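Long-range contacts in arylalkylamine N-Acetyltransferase 2 (Aedes aegypti, PDB 4FD5), which probably catalyses the transfer of an acyl group from a CoA thioester to the amine of arylalkylamines such as dopamine and serotonin: residues A[34-39]-A[205-210]; A[188-193]-A[211-216]; A[40-45]-A[100-105]. All blocks are in the same frame, centred on the assembly; numbering follows the deposited sequence.

Interaction 1 (A[34-39]-A[205-210]); sequences EPLNKA and FVVDPP
L36 and F205 meet obliquely, the leucine lying over one face of the phenyl ring. Its CD2 methyl stands 4.1 Å from the ring centroid, 18° off the ring normal, a CH-pi contact displaced toward the rim, with CG as the nearest ring atom. A39 meets the same ring differently: its CB lies at the edge, near the ring plane, 4.0 Å from CD1. L36 and A39, three residues and so about one helical turn apart, thus meet F205 at a face and at an edge, while side chains of helix 103-116, I108 and L111 among them, also touch the ring.

The methyl of A39 also meets V207 CG1 and presses against the backbone, 3.4 Å from V206 O. It is the small residue at the point where the helix and the 205-210 segment come closest, the CA atoms of A39 and V207 being 5.2 Å apart.

No direct hydrogen bond joins the segments; two waters do. One donates to P35 O and accepts from D208 N, the other donates to A39 O and accepts from V206 N, so backbone polar groups of the loop are tied to carbonyls of the helix.

At the outer margin the side chains of K38 and D208 cross at about a right angle. K38 CD lies 3.4 Å from D208 OD2, but NZ makes only a long salt bridge to it (4.0 Å) and also pairs with D33.

E34 starts the helix as its N-cap: OE1 accepts from N37 N at 2.8 Å, almost straight. The whole is an N-capped short helix packed on the irregular connection between the last two strands of a GNAT fold.

Interaction 2 (A[188-193]-A[211-216]); sequences KCEINY and HEKLKI
The Y193 ring lies against the backbone of 212-214: K213 CA sits over one face, 3.9 Å above the plane and displaced toward the rim, while E212 O and L214 N approach obliquely. The ring's CE1 and OH both reach L214 CB, the two side chains crossing at about a right angle; the hydroxyl is hydrogen-bonded to T172 O. This packing closes one end of an antiparallel pair, strands 189-192 and 213-216, the last two of the GNAT sheet in chain order, with 186-192 at its edge.

Bonds between I191 and L214 run both ways, as the N and O of each residue meet those of the other, and Y193 N to E212 O adds one more. C189 CB, I191 CG2, L214 CB and I216 CB share one face, where C189, I191, L214 and I216 also touch side chains of helix 103-116.

The other face is polar. N192 and K213 lie side by side, pointing the same way; the N192 amide ND2 is bonded to D195. The K213 chain is extended beyond CG, and its NZ forms a long salt bridge with E190 OE2 (3.7 Å). E190 runs alongside K215, its OE1 3.7 Å from K215 CE.

At the far end a classic beta bulge sets K188 and C189 together opposite I216. I216 O accepts twice there: from K188 N at 2.7 Å, nearly along the carbonyl axis, and from C189 N at 3.2 Å, on a lone pair in the carbonyl plane.

Interaction 3 (A[40-45]-A[100-105]); sequences VNLTRP and IQDESF
L42 reaches across to D102, S104 and F105 through the end of its side chain. From CB the chain runs to CG, which is anti to the backbone N (chi1 -172°), and divides there. CD1 takes the contact: it lies 3.7 Å from F105 N and packs on the CB atoms of S104 and F105. The same methyl is equally near both carboxylate oxygens of D102, 3.8 Å from OD1 and from OD2. CD2 turns to the edge of the F105 ring, near its plane. L52, from helix 50-60, touches both L42 and F105, so the leucine belongs to a shared apolar cluster.

V40 CG2 packs on the S104 methylene, 3.6 Å from CB. The serine's OG lies 3.1 Å from V40 O. OG is hydrogen-bonded to a water that is placed to donate to N41 O.

D102 is the N-cap of helix 103-116. Its OD1 accepts from F105 N at 3.1 Å, with the donor well above the carboxylate plane (56°). OD2 is held by H49 NE2, and a second water lies within bonding distance of both OD2 and L42 O. Across the contact, N41, with positive phi, ends helix 35-39 as the C-prime residue of a Schellman motif.

The end of one helix is therefore brought against the start of another. The L42 CD1 methyl lies obliquely beside the capping carboxylate, while waters lie between that carboxylate or the serine hydroxyl and backbone carbonyls; the negative charge probably interacts favourably with the dipole at the helix start, and the pairing with H49 may stabilise it further.

Interaction 1 joins the other two, its centre about 12 Å from each. Toward interaction 2, Y193 packs against both sides of interaction 1: L36 CD2 is 3.6 Å from Y193 CE1 and V207 CG2 is 3.5 Å from Y193 CD2, while P35 packs on H211. Toward interaction 3, F205 CE1 lies 3.5 Å from V40 CG1, and N37 O probably accepts from L42 N where helix 35-39 ends. Interactions 2 and 3 do not touch, their nearest atoms being about 10 Å apart. Helix 103-116 unites all three: interaction 3 includes its start, and its later residues meet F205 and the apolar face of the strand pair.

Interaction 1 (A[34-39]-A[205-210])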
ATOM      1  N   GLU A  34      -2.179   7.653   7.222  1.00 18.95           N
ATOM      2  CA  GLU A  34      -1.077   6.759   6.888  1.00 19.84           C
ATOM      3  C   GLU A  34       0.200   7.271   7.580  1.00 22.08           C
ATOM      4  O   GLU A  34       0.467   8.472   7.585  1.00 18.30           O
ATOM      5  CB  GLU A  34      -0.929   6.728   5.354  1.00 20.69           C
ATOM      6  CG  GLU A  34      -0.130   5.576   4.785  1.00 22.69           C
ATOM      7  CD  GLU A  34       1.352   5.869   4.736  1.00 24.41           C
ATOM      8  OE1 GLU A  34       1.722   7.045   4.887  1.00 22.17           O
ATOM      9  OE2 GLU A  34       2.137   4.926   4.528  1.00 26.26           O
ATOM     10  N   PRO A  35       0.971   6.369   8.215  1.00 20.28           N
ATOM     11  CA  PRO A  35       2.091   6.815   9.064  1.00 22.11           C
ATOM     12  C   PRO A  35       3.052   7.832   8.429  1.00 20.59           C
ATOM     13  O   PRO A  35       3.358   8.847   9.064  1.00 20.30           O
ATOM     14  CB  PRO A  35       2.835   5.509   9.377  1.00 22.44           C
ATOM     15  CG  PRO A  35       1.789   4.452   9.275  1.00 22.37           C
ATOM     16  CD  PRO A  35       0.851   4.900   8.183  1.00 21.23           C
ATOM     17  N   LEU A  36       3.537   7.560   7.221  1.00 18.88           N
ATOM     18  CA  LEU A  36       4.487   8.475   6.567  1.00 20.26           C
ATOM     19  C   LEU A  36       3.831   9.777   6.107  1.00 21.14           C
ATOM     20  O   LEU A  36       4.377  10.864   6.313  1.00 19.41           O
ATOM     21  CB  LEU A  36       5.205   7.804   5.398  1.00 20.80           C
ATOM     22  CG  LEU A  36       5.943   6.505   5.733  1.00 20.16           C
ATOM     23  CD1 LEU A  36       6.725   6.045   4.522  1.00 23.74           C
ATOM     24  CD2 LEU A  36       6.853   6.685   6.949  1.00 22.76           C
ATOM     25  N   ASN A  37       2.666   9.668   5.477  1.00 19.43           N
ATOM     26  CA  ASN A  37       1.914  10.848   5.077  1.00 19.18           C
ATOM     27  C   ASN A  37       1.707  11.769   6.261  1.00 21.00           C
ATOM     28  O   ASN A  37       1.882  12.979   6.159  1.00 21.14           O
ATOM     29  CB  ASN A  37       0.553  10.446   4.509  1.00 18.76           C
ATOM     30  CG  ASN A  37       0.661   9.694   3.206  1.00 20.88           C
ATOM     31  OD1 ASN A  37       1.740   9.564   2.635  1.00 22.50           O
ATOM     32  ND2 ASN A  37      -0.470   9.201   2.719  1.00 16.46           N
ATOM     33  N   LYS A  38       1.335  11.189   7.397  1.00 18.01           N
ATOM     34  CA  LYS A  38       1.073  11.989   8.584  1.00 19.97           C
ATOM     35  C   LYS A  38       2.368  12.612   9.119  1.00 23.13           C
ATOM     36  O   LYS A  38       2.387  13.780   9.511  1.00 21.99           O
ATOM     37  CB  LYS A  38       0.393  11.147   9.667  1.00 21.06           C
ATOM     38  CG  LYS A  38      -0.058  11.962  10.870  1.00 24.26           C
ATOM     39  CD  LYS A  38      -0.593  11.088  11.981  1.00 28.06           C
ATOM     40  CE  LYS A  38      -1.905  10.448  11.600  1.00 30.55           C
ATOM     41  NZ  LYS A  38      -2.585   9.867  12.796  1.00 34.12           N
ATOM     42  N   ALA A  39       3.439  11.825   9.137  1.00 19.96           N
ATOM     43  CA  ALA A  39       4.733  12.316   9.621  1.00 21.80           C
ATOM     44  C   ALA A  39       5.217  13.585   8.910  1.00 24.60           C
ATOM     45  O   ALA A  39       5.823  14.460   9.534  1.00 25.55           O
ATOM     46  CB  ALA A  39       5.790  11.216   9.528  1.00 21.40           C
ATOM     47  N   PHE A 205      11.266  11.026   9.226  1.00 19.93           N
ATOM     48  CA  PHE A 205       9.882  10.707   9.568  1.00 19.49           C
ATOM     49  C   PHE A 205       9.741  10.493  11.063  1.00 21.66           C
ATOM     50  O   PHE A 205      10.182   9.476  11.594  1.00 21.82           O
ATOM     51  CB  PHE A 205       9.407   9.438   8.839  1.00 21.35           C
ATOM     52  CG  PHE A 205       9.411   9.563   7.350  1.00 19.18           C
ATOM     53  CD1 PHE A 205       8.465  10.348   6.712  1.00 19.45           C
ATOM     54  CD2 PHE A 205      10.354   8.897   6.592  1.00 19.04           C
ATOM     55  CE1 PHE A 205       8.467  10.467   5.335  1.00 21.21           C
ATOM     56  CE2 PHE A 205      10.363   9.015   5.206  1.00 19.57           C
ATOM     57  CZ  PHE A 205       9.424   9.804   4.583  1.00 20.19           C
ATOM     58  N   VAL A 206       9.120  11.450  11.737  1.00 19.82           N
ATOM     59  CA  VAL A 206       8.763  11.270  13.128  1.00 22.12           C
ATOM     60  C   VAL A 206       7.338  10.754  13.115  1.00 23.76           C
ATOM     61  O   VAL A 206       6.408  11.503  12.826  1.00 22.99           O
ATOM     62  CB  VAL A 206       8.841  12.593  13.922  1.00 22.51           C
ATOM     63  CG1 VAL A 206       8.347  12.389  15.363  1.00 21.97           C
ATOM     64  CG2 VAL A 206      10.258  13.139  13.909  1.00 25.15           C
ATOM     65  N   VAL A 207       7.182   9.465  13.396  1.00 22.42           N
ATOM     66  CA  VAL A 207       5.890   8.797  13.244  1.00 22.62           C
ATOM     67  C   VAL A 207       5.219   8.509  14.581  1.00 25.57           C
ATOM     68  O   VAL A 207       5.882   8.209  15.577  1.00 27.33           O
ATOM     69  CB  VAL A 207       6.029   7.464  12.470  1.00 23.48           C
ATOM     70  CG1 VAL A 207       6.785   7.679  11.173  1.00 22.87           C
ATOM     71  CG2 VAL A 207       6.727   6.423  13.326  1.00 26.50           C
ATOM     72  N   ASP A 208       3.893   8.588  14.593  1.00 26.02           N
ATOM     73  CA  ASP A 208       3.139   8.354  15.812  1.00 28.54           C
ATOM     74  C   ASP A 208       3.173   6.886  16.195  1.00 27.49           C
ATOM     75  O   ASP A 208       3.228   6.013  15.330  1.00 25.92           O
ATOM     76  CB  ASP A 208       1.687   8.809  15.654  1.00 31.03           C
ATOM     77  CG  ASP A 208       1.558  10.309  15.517  1.00 34.06           C
ATOM     78  OD1 ASP A 208       2.557  11.018  15.753  1.00 33.93           O
ATOM     79  OD2 ASP A 208       0.452  10.785  15.186  1.00 40.38           O
ATOM     80  N   PRO A 209       3.151   6.606  17.503  1.00 26.75           N
ATOM     81  CA  PRO A 209       2.980   5.219  17.942  1.00 28.19           C
ATOM     82  C   PRO A 209       1.641   4.705  17.417  1.00 27.80           C
ATOM     83  O   PRO A 209       0.717   5.506  17.266  1.00 29.38           O
ATOM     84  CB  PRO A 209       2.951   5.340  19.469  1.00 30.94           C
ATOM     85  CG  PRO A 209       3.687   6.610  19.764  1.00 31.95           C
ATOM     86  CD  PRO A 209       3.350   7.533  18.632  1.00 31.38           C
ATOM     87  N   PRO A 210       1.531   3.393  17.141  1.00 25.16           N
ATOM     88  CA  PRO A 210       2.503   2.326  17.401  1.00 27.05           C
ATOM     89  C   PRO A 210       3.445   2.021  16.238  1.00 25.40           C
ATOM     90  O   PRO A 210       4.068   0.961  16.226  1.00 26.75           O
ATOM     91  CB  PRO A 210       1.597   1.114  17.601  1.00 25.41           C
ATOM     92  CG  PRO A 210       0.494   1.359  16.618  1.00 27.31           C
ATOM     93  CD  PRO A 210       0.257   2.850  16.630  1.00 26.05           C
TER
HETATM   94  O   HOH W   1       2.718   9.189  11.774  1.00 22.66           O
HETATM   95  O   HOH W   2       8.475  13.899  10.523  1.00 25.84           O

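Interaction 2 (A[188-193]-A[211-216])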
ATOM      1  N   LYS A 188      11.323  -9.217   4.361  1.00 18.74           N
ATOM      2  CA  LYS A 188      12.526  -9.336   3.552  1.00 20.53           C
ATOM      3  C   LYS A 188      13.462  -8.165   3.809  1.00 21.78           C
ATOM      4  O   LYS A 188      14.681  -8.307   3.686  1.00 25.26           O
ATOM      5  CB  LYS A 188      12.179  -9.413   2.064  1.00 23.41           C
ATOM      6  CG  LYS A 188      11.254 -10.566   1.716  1.00 24.16           C
ATOM      7  CD  LYS A 188      11.781 -11.872   2.302  1.00 29.66           C
ATOM      8  CE  LYS A 188      12.245 -12.831   1.215  1.00 34.24           C
ATOM      9  NZ  LYS A 188      12.888 -14.046   1.802  1.00 37.18           N
ATOM     10  N   CYS A 189      12.898  -7.012   4.164  1.00 20.82           N
ATOM     11  CA  CYS A 189      13.729  -5.817   4.380  1.00 22.69           C
ATOM     12  C   CYS A 189      13.037  -4.980   5.443  1.00 22.32           C
ATOM     13  O   CYS A 189      11.824  -4.934   5.466  1.00 20.77           O
ATOM     14  CB  CYS A 189      13.855  -5.023   3.058  1.00 21.86           C
ATOM     15  SG  CYS A 189      15.073  -3.699   3.068  1.00 37.44           S
ATOM     16  N   GLU A 190      13.776  -4.329   6.335  1.00 20.94           N
ATOM     17  CA  GLU A 190      13.113  -3.474   7.320  1.00 21.02           C
ATOM     18  C   GLU A 190      13.996  -2.321   7.757  1.00 22.99           C
ATOM     19  O   GLU A 190      15.217  -2.418   7.722  1.00 24.84           O
ATOM     20  CB  GLU A 190      12.638  -4.274   8.528  1.00 24.65           C
ATOM     21  CG  GLU A 190      13.730  -4.854   9.394  1.00 27.97           C
ATOM     22  CD  GLU A 190      13.168  -5.708  10.518  1.00 32.51           C
ATOM     23  OE1 GLU A 190      11.936  -5.927  10.544  1.00 33.54           O
ATOM     24  OE2 GLU A 190      13.953  -6.166  11.367  1.00 40.25           O
ATOM     25  N   ILE A 191      13.358  -1.226   8.166  1.00 20.69           N
ATOM     26  CA  ILE A 191      14.102  -0.080   8.694  1.00 21.80           C
ATOM     27  C   ILE A 191      13.306   0.644   9.780  1.00 22.94           C
ATOM     28  O   ILE A 191      12.086   0.825   9.664  1.00 20.17           O
ATOM     29  CB  ILE A 191      14.529   0.891   7.569  1.00 22.77           C
ATOM     30  CG1 ILE A 191      15.444   1.998   8.125  1.00 23.29           C
ATOM     31  CG2 ILE A 191      13.313   1.487   6.870  1.00 20.79           C
ATOM     32  CD1 ILE A 191      15.995   2.911   7.042  1.00 25.51           C
ATOM     33  N   ASN A 192      13.992   1.022  10.859  1.00 22.50           N
ATOM     34  CA  ASN A 192      13.371   1.762  11.949  1.00 22.09           C
ATOM     35  C   ASN A 192      13.338   3.231  11.598  1.00 20.86           C
ATOM     36  O   ASN A 192      14.358   3.786  11.187  1.00 22.22           O
ATOM     37  CB  ASN A 192      14.178   1.607  13.242  1.00 25.66           C
ATOM     38  CG  ASN A 192      14.137   0.199  13.800  1.00 30.69           C
ATOM     39  OD1 ASN A 192      13.073  -0.401  13.918  1.00 32.22           O
ATOM     40  ND2 ASN A 192      15.303  -0.328  14.156  1.00 36.39           N
ATOM     41  N   TYR A 193      12.177   3.853  11.754  1.00 20.47           N
ATOM     42  CA  TYR A 193      12.016   5.270  11.442  1.00 19.91           C
ATOM     43  C   TYR A 193      12.951   6.126  12.299  1.00 22.57           C
ATOM     44  O   TYR A 193      13.425   7.167  11.865  1.00 22.00           O
ATOM     45  CB  TYR A 193      10.562   5.697  11.626  1.00 20.62           C
ATOM     46  CG  TYR A 193       9.622   4.998  10.673  1.00 20.58           C
ATOM     47  CD1 TYR A 193       9.909   4.948   9.319  1.00 19.91           C
ATOM     48  CD2 TYR A 193       8.475   4.380  11.129  1.00 21.33           C
ATOM     49  CE1 TYR A 193       9.060   4.306   8.438  1.00 18.83           C
ATOM     50  CE2 TYR A 193       7.623   3.741  10.259  1.00 20.29           C
ATOM     51  CZ  TYR A 193       7.932   3.712   8.915  1.00 17.58           C
ATOM     52  OH  TYR A 193       7.093   3.068   8.029  1.00 20.11           O
ATOM     53  N   HIS A 211       3.555   2.931  15.279  1.00 23.89           N
ATOM     54  CA  HIS A 211       4.337   2.649  14.084  1.00 24.53           C
ATOM     55  C   HIS A 211       5.806   2.794  14.400  1.00 25.66           C
ATOM     56  O   HIS A 211       6.205   3.727  15.094  1.00 30.22           O
ATOM     57  CB  HIS A 211       3.876   3.552  12.950  1.00 24.62           C
ATOM     58  CG  HIS A 211       2.399   3.513  12.758  1.00 23.67           C
ATOM     59  ND1 HIS A 211       1.732   2.366  12.393  1.00 25.88           N
ATOM     60  CD2 HIS A 211       1.451   4.465  12.930  1.00 24.34           C
ATOM     61  CE1 HIS A 211       0.434   2.614  12.332  1.00 27.67           C
ATOM     62  NE2 HIS A 211       0.240   3.883  12.646  1.00 26.50           N
ATOM     63  N   GLU A 212       6.599   1.834  13.941  1.00 22.47           N
ATOM     64  CA  GLU A 212       7.999   1.766  14.322  1.00 25.38           C
ATOM     65  C   GLU A 212       8.931   1.553  13.135  1.00 21.99           C
ATOM     66  O   GLU A 212      10.021   2.131  13.071  1.00 20.59           O
ATOM     67  CB  GLU A 212       8.182   0.637  15.330  1.00 29.31           C
ATOM     68  CG  GLU A 212       9.318   0.842  16.293  1.00 38.40           C
ATOM     69  CD  GLU A 212       9.186  -0.054  17.509  1.00 44.80           C
ATOM     70  OE1 GLU A 212       9.039   0.482  18.627  1.00 50.75           O
ATOM     71  OE2 GLU A 212       9.223  -1.291  17.337  1.00 47.02           O
ATOM     72  N   LYS A 213       8.500   0.724  12.190  1.00 19.82           N
ATOM     73  CA  LYS A 213       9.348   0.284  11.085  1.00 18.94           C
ATOM     74  C   LYS A 213       8.617   0.284   9.761  1.00 16.76           C
ATOM     75  O   LYS A 213       7.401   0.130   9.716  1.00 18.21           O
ATOM     76  CB  LYS A 213       9.821  -1.156  11.319  1.00 22.65           C
ATOM     77  CG  LYS A 213      10.721  -1.368  12.508  1.00 23.98           C
ATOM     78  CD  LYS A 213      10.907  -2.856  12.793  1.00 27.91           C
ATOM     79  CE  LYS A 213      11.835  -3.087  13.981  1.00 35.18           C
ATOM     80  NZ  LYS A 213      12.154  -4.524  14.143  1.00 38.08           N
ATOM     81  N   LEU A 214       9.379   0.452   8.689  1.00 16.17           N
ATOM     82  CA  LEU A 214       8.907   0.125   7.347  1.00 16.09           C
ATOM     83  C   LEU A 214       9.384  -1.296   7.075  1.00 17.10           C
ATOM     84  O   LEU A 214      10.576  -1.581   7.217  1.00 18.20           O
ATOM     85  CB  LEU A 214       9.521   1.062   6.316  1.00 17.13           C
ATOM     86  CG  LEU A 214       9.489   0.599   4.857  1.00 18.02           C
ATOM     87  CD1 LEU A 214       8.065   0.427   4.357  1.00 17.12           C
ATOM     88  CD2 LEU A 214      10.220   1.602   3.994  1.00 21.36           C
ATOM     89  N   LYS A 215       8.471  -2.195   6.706  1.00 15.98           N
ATOM     90  CA  LYS A 215       8.868  -3.568   6.396  1.00 17.53           C
ATOM     91  C   LYS A 215       8.429  -3.902   4.985  1.00 16.63           C
ATOM     92  O   LYS A 215       7.257  -3.740   4.658  1.00 15.81           O
ATOM     93  CB  LYS A 215       8.232  -4.564   7.365  1.00 17.13           C
ATOM     94  CG  LYS A 215       8.586  -4.350   8.829  1.00 18.27           C
ATOM     95  CD  LYS A 215       8.024  -5.476   9.703  1.00 21.05           C
ATOM     96  CE  LYS A 215       8.396  -5.261  11.167  1.00 24.86           C
ATOM     97  NZ  LYS A 215       7.982  -6.418  12.002  1.00 26.03           N
ATOM     98  N   ILE A 216       9.368  -4.334   4.147  1.00 14.89           N
ATOM     99  CA  ILE A 216       9.017  -4.932   2.863  1.00 16.27           C
ATOM    100  C   ILE A 216       8.845  -6.434   3.073  1.00 15.65           C
ATOM    101  O   ILE A 216       9.794  -7.134   3.502  1.00 17.48           O
ATOM    102  CB  ILE A 216      10.049  -4.653   1.768  1.00 17.37           C
ATOM    103  CG1 ILE A 216      10.148  -3.148   1.516  1.00 19.53           C
ATOM    104  CG2 ILE A 216       9.683  -5.403   0.487  1.00 18.97           C
ATOM    105  CD1 ILE A 216      11.186  -2.785   0.470  1.00 22.13           C
TER

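Interaction 3 (A[40-45]-A[100-105])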
ATOM      1  N   VAL A  40       4.972  13.691   7.609  1.00 22.36           N
ATOM      2  CA  VAL A  40       5.450  14.858   6.863  1.00 23.83           C
ATOM      3  C   VAL A  40       4.343  15.828   6.455  1.00 24.77           C
ATOM      4  O   VAL A  40       4.533  16.670   5.563  1.00 25.95           O
ATOM      5  CB  VAL A  40       6.305  14.454   5.652  1.00 23.56           C
ATOM      6  CG1 VAL A  40       7.585  13.752   6.122  1.00 24.52           C
ATOM      7  CG2 VAL A  40       5.505  13.580   4.700  1.00 23.66           C
ATOM      8  N   ASN A  41       3.194  15.710   7.115  1.00 23.98           N
ATOM      9  CA  ASN A  41       2.079  16.619   6.888  1.00 27.46           C
ATOM     10  C   ASN A  41       1.718  16.719   5.413  1.00 26.74           C
ATOM     11  O   ASN A  41       1.504  17.808   4.880  1.00 27.83           O
ATOM     12  CB  ASN A  41       2.413  18.006   7.451  1.00 28.13           C
ATOM     13  CG  ASN A  41       2.747  17.964   8.927  1.00 33.11           C
ATOM     14  OD1 ASN A  41       1.875  17.722   9.759  1.00 36.38           O
ATOM     15  ND2 ASN A  41       4.014  18.191   9.260  1.00 36.02           N
ATOM     16  N   LEU A  42       1.635  15.571   4.755  1.00 23.91           N
ATOM     17  CA  LEU A  42       1.404  15.545   3.318  1.00 23.92           C
ATOM     18  C   LEU A  42       0.042  16.109   2.954  1.00 26.25           C
ATOM     19  O   LEU A  42      -0.104  16.819   1.956  1.00 25.61           O
ATOM     20  CB  LEU A  42       1.547  14.119   2.786  1.00 23.43           C
ATOM     21  CG  LEU A  42       1.512  13.947   1.270  1.00 24.82           C
ATOM     22  CD1 LEU A  42       2.678  14.660   0.623  1.00 23.33           C
ATOM     23  CD2 LEU A  42       1.553  12.470   0.920  1.00 22.67           C
ATOM     24  N   THR A  43      -0.955  15.807   3.774  1.00 24.87           N
ATOM     25  CA  THR A  43      -2.313  16.242   3.497  1.00 26.03           C
ATOM     26  C   THR A  43      -3.103  16.333   4.797  1.00 27.47           C
ATOM     27  O   THR A  43      -2.548  16.172   5.884  1.00 29.55           O
ATOM     28  CB  THR A  43      -3.009  15.315   2.458  1.00 26.87           C
ATOM     29  OG1 THR A  43      -4.366  15.732   2.245  1.00 29.73           O
ATOM     30  CG2 THR A  43      -2.975  13.861   2.917  1.00 26.64           C
ATOM     31  N   ARG A  44      -4.383  16.632   4.682  1.00 27.62           N
ATOM     32  CA  ARG A  44      -5.230  16.842   5.842  1.00 29.22           C
ATOM     33  C   ARG A  44      -6.413  15.913   5.691  1.00 25.75           C
ATOM     34  O   ARG A  44      -6.757  15.531   4.580  1.00 26.12           O
ATOM     35  CB  ARG A  44      -5.712  18.297   5.889  1.00 32.87           C
ATOM     36  CG  ARG A  44      -4.590  19.333   6.006  1.00 35.49           C
ATOM     37  CD  ARG A  44      -5.126  20.769   6.027  1.00 37.79           C
ATOM     38  NE  ARG A  44      -6.218  20.928   6.983  1.00 40.47           N
ATOM     39  CZ  ARG A  44      -6.720  22.101   7.367  1.00 39.79           C
ATOM     40  NH1 ARG A  44      -6.221  23.231   6.878  1.00 41.17           N
ATOM     41  NH2 ARG A  44      -7.720  22.142   8.245  1.00 38.47           N
ATOM     42  N   PRO A  45      -7.047  15.541   6.805  1.00 26.65           N
ATOM     43  CA  PRO A  45      -8.191  14.640   6.653  1.00 23.86           C
ATOM     44  C   PRO A  45      -9.223  15.191   5.670  1.00 27.43           C
ATOM     45  O   PRO A  45      -9.628  16.349   5.786  1.00 27.83           O
ATOM     46  CB  PRO A  45      -8.780  14.591   8.061  1.00 26.13           C
ATOM     47  CG  PRO A  45      -7.623  14.916   8.965  1.00 28.47           C
ATOM     48  CD  PRO A  45      -6.780  15.886   8.213  1.00 28.09           C
ATOM     49  N   ILE A 100       9.523  15.421  -8.823  1.00 50.63           N
ATOM     50  CA  ILE A 100       8.478  15.852  -7.888  1.00 43.84           C
ATOM     51  C   ILE A 100       8.728  17.227  -7.247  1.00 40.27           C
ATOM     52  O   ILE A 100       9.817  17.490  -6.735  1.00 41.89           O
ATOM     53  CB  ILE A 100       8.271  14.803  -6.777  1.00 41.63           C
ATOM     54  CG1 ILE A 100       8.003  13.422  -7.392  1.00 45.59           C
ATOM     55  CG2 ILE A 100       7.136  15.225  -5.857  1.00 36.97           C
ATOM     56  CD1 ILE A 100       8.231  12.252  -6.444  1.00 40.88           C
ATOM     57  N   GLN A 101       7.711  18.089  -7.261  1.00 37.26           N
ATOM     58  CA  GLN A 101       7.801  19.406  -6.613  1.00 35.50           C
ATOM     59  C   GLN A 101       7.340  19.399  -5.157  1.00 34.29           C
ATOM     60  O   GLN A 101       7.577  20.352  -4.414  1.00 31.20           O
ATOM     61  CB  GLN A 101       6.996  20.449  -7.385  1.00 36.00           C
ATOM     62  CG  GLN A 101       7.502  20.715  -8.786  1.00 37.83           C
ATOM     63  CD  GLN A 101       6.755  21.852  -9.455  1.00 39.62           C
ATOM     64  OE1 GLN A 101       6.121  22.671  -8.783  1.00 40.03           O
ATOM     65  NE2 GLN A 101       6.818  21.905 -10.782  1.00 39.19           N
ATOM     66  N   ASP A 102       6.665  18.330  -4.755  1.00 30.71           N
ATOM     67  CA  ASP A 102       6.190  18.199  -3.393  1.00 28.92           C
ATOM     68  C   ASP A 102       7.319  17.591  -2.566  1.00 28.61           C
ATOM     69  O   ASP A 102       7.574  16.391  -2.654  1.00 25.46           O
ATOM     70  CB  ASP A 102       4.955  17.288  -3.369  1.00 27.48           C
ATOM     71  CG  ASP A 102       4.228  17.308  -2.032  1.00 28.65           C
ATOM     72  OD1 ASP A 102       4.895  17.231  -0.981  1.00 27.43           O
ATOM     73  OD2 ASP A 102       2.978  17.407  -2.031  1.00 33.23           O
ATOM     74  N   GLU A 103       8.001  18.431  -1.790  1.00 26.99           N
ATOM     75  CA  GLU A 103       9.092  18.006  -0.905  1.00 27.98           C
ATOM     76  C   GLU A 103       8.768  16.768  -0.064  1.00 26.85           C
ATOM     77  O   GLU A 103       9.565  15.814   0.027  1.00 25.52           O
ATOM     78  CB  GLU A 103       9.383  19.132   0.080  1.00 29.94           C
ATOM     79  CG  GLU A 103      10.663  19.875  -0.116  1.00 35.09           C
ATOM     80  CD  GLU A 103      10.880  20.867   1.010  1.00 34.09           C
ATOM     81  OE1 GLU A 103      10.022  21.761   1.177  1.00 36.73           O
ATOM     82  OE2 GLU A 103      11.887  20.737   1.742  1.00 36.59           O
ATOM     83  N   SER A 104       7.606  16.813   0.575  1.00 24.04           N
ATOM     84  CA  SER A 104       7.177  15.764   1.501  1.00 23.94           C
ATOM     85  C   SER A 104       6.982  14.435   0.763  1.00 23.45           C
ATOM     86  O   SER A 104       7.483  13.349   1.166  1.00 23.23           O
ATOM     87  CB  SER A 104       5.864  16.180   2.165  1.00 23.69           C
ATOM     88  OG  SER A 104       6.025  17.354   2.948  1.00 28.18           O
ATOM     89  N   PHE A 105       6.253  14.526  -0.343  1.00 23.62           N
ATOM     90  CA  PHE A 105       6.022  13.352  -1.169  1.00 22.52           C
ATOM     91  C   PHE A 105       7.356  12.754  -1.592  1.00 24.50           C
ATOM     92  O   PHE A 105       7.554  11.542  -1.539  1.00 22.77           O
ATOM     93  CB  PHE A 105       5.180  13.705  -2.391  1.00 25.97           C
ATOM     94  CG  PHE A 105       4.773  12.510  -3.198  1.00 25.52           C
ATOM     95  CD1 PHE A 105       5.554  12.078  -4.257  1.00 29.40           C
ATOM     96  CD2 PHE A 105       3.625  11.804  -2.884  1.00 29.49           C
ATOM     97  CE1 PHE A 105       5.191  10.969  -5.000  1.00 30.38           C
ATOM     98  CE2 PHE A 105       3.253  10.690  -3.629  1.00 28.30           C
ATOM     99  CZ  PHE A 105       4.039  10.277  -4.683  1.00 31.39           C
TER
HETATM  100  O   HOH W   3       3.806  19.150   3.913  1.00 34.12           O
HETATM  101  O   HOH W   4       2.386  18.160   0.908  1.00 30.99           O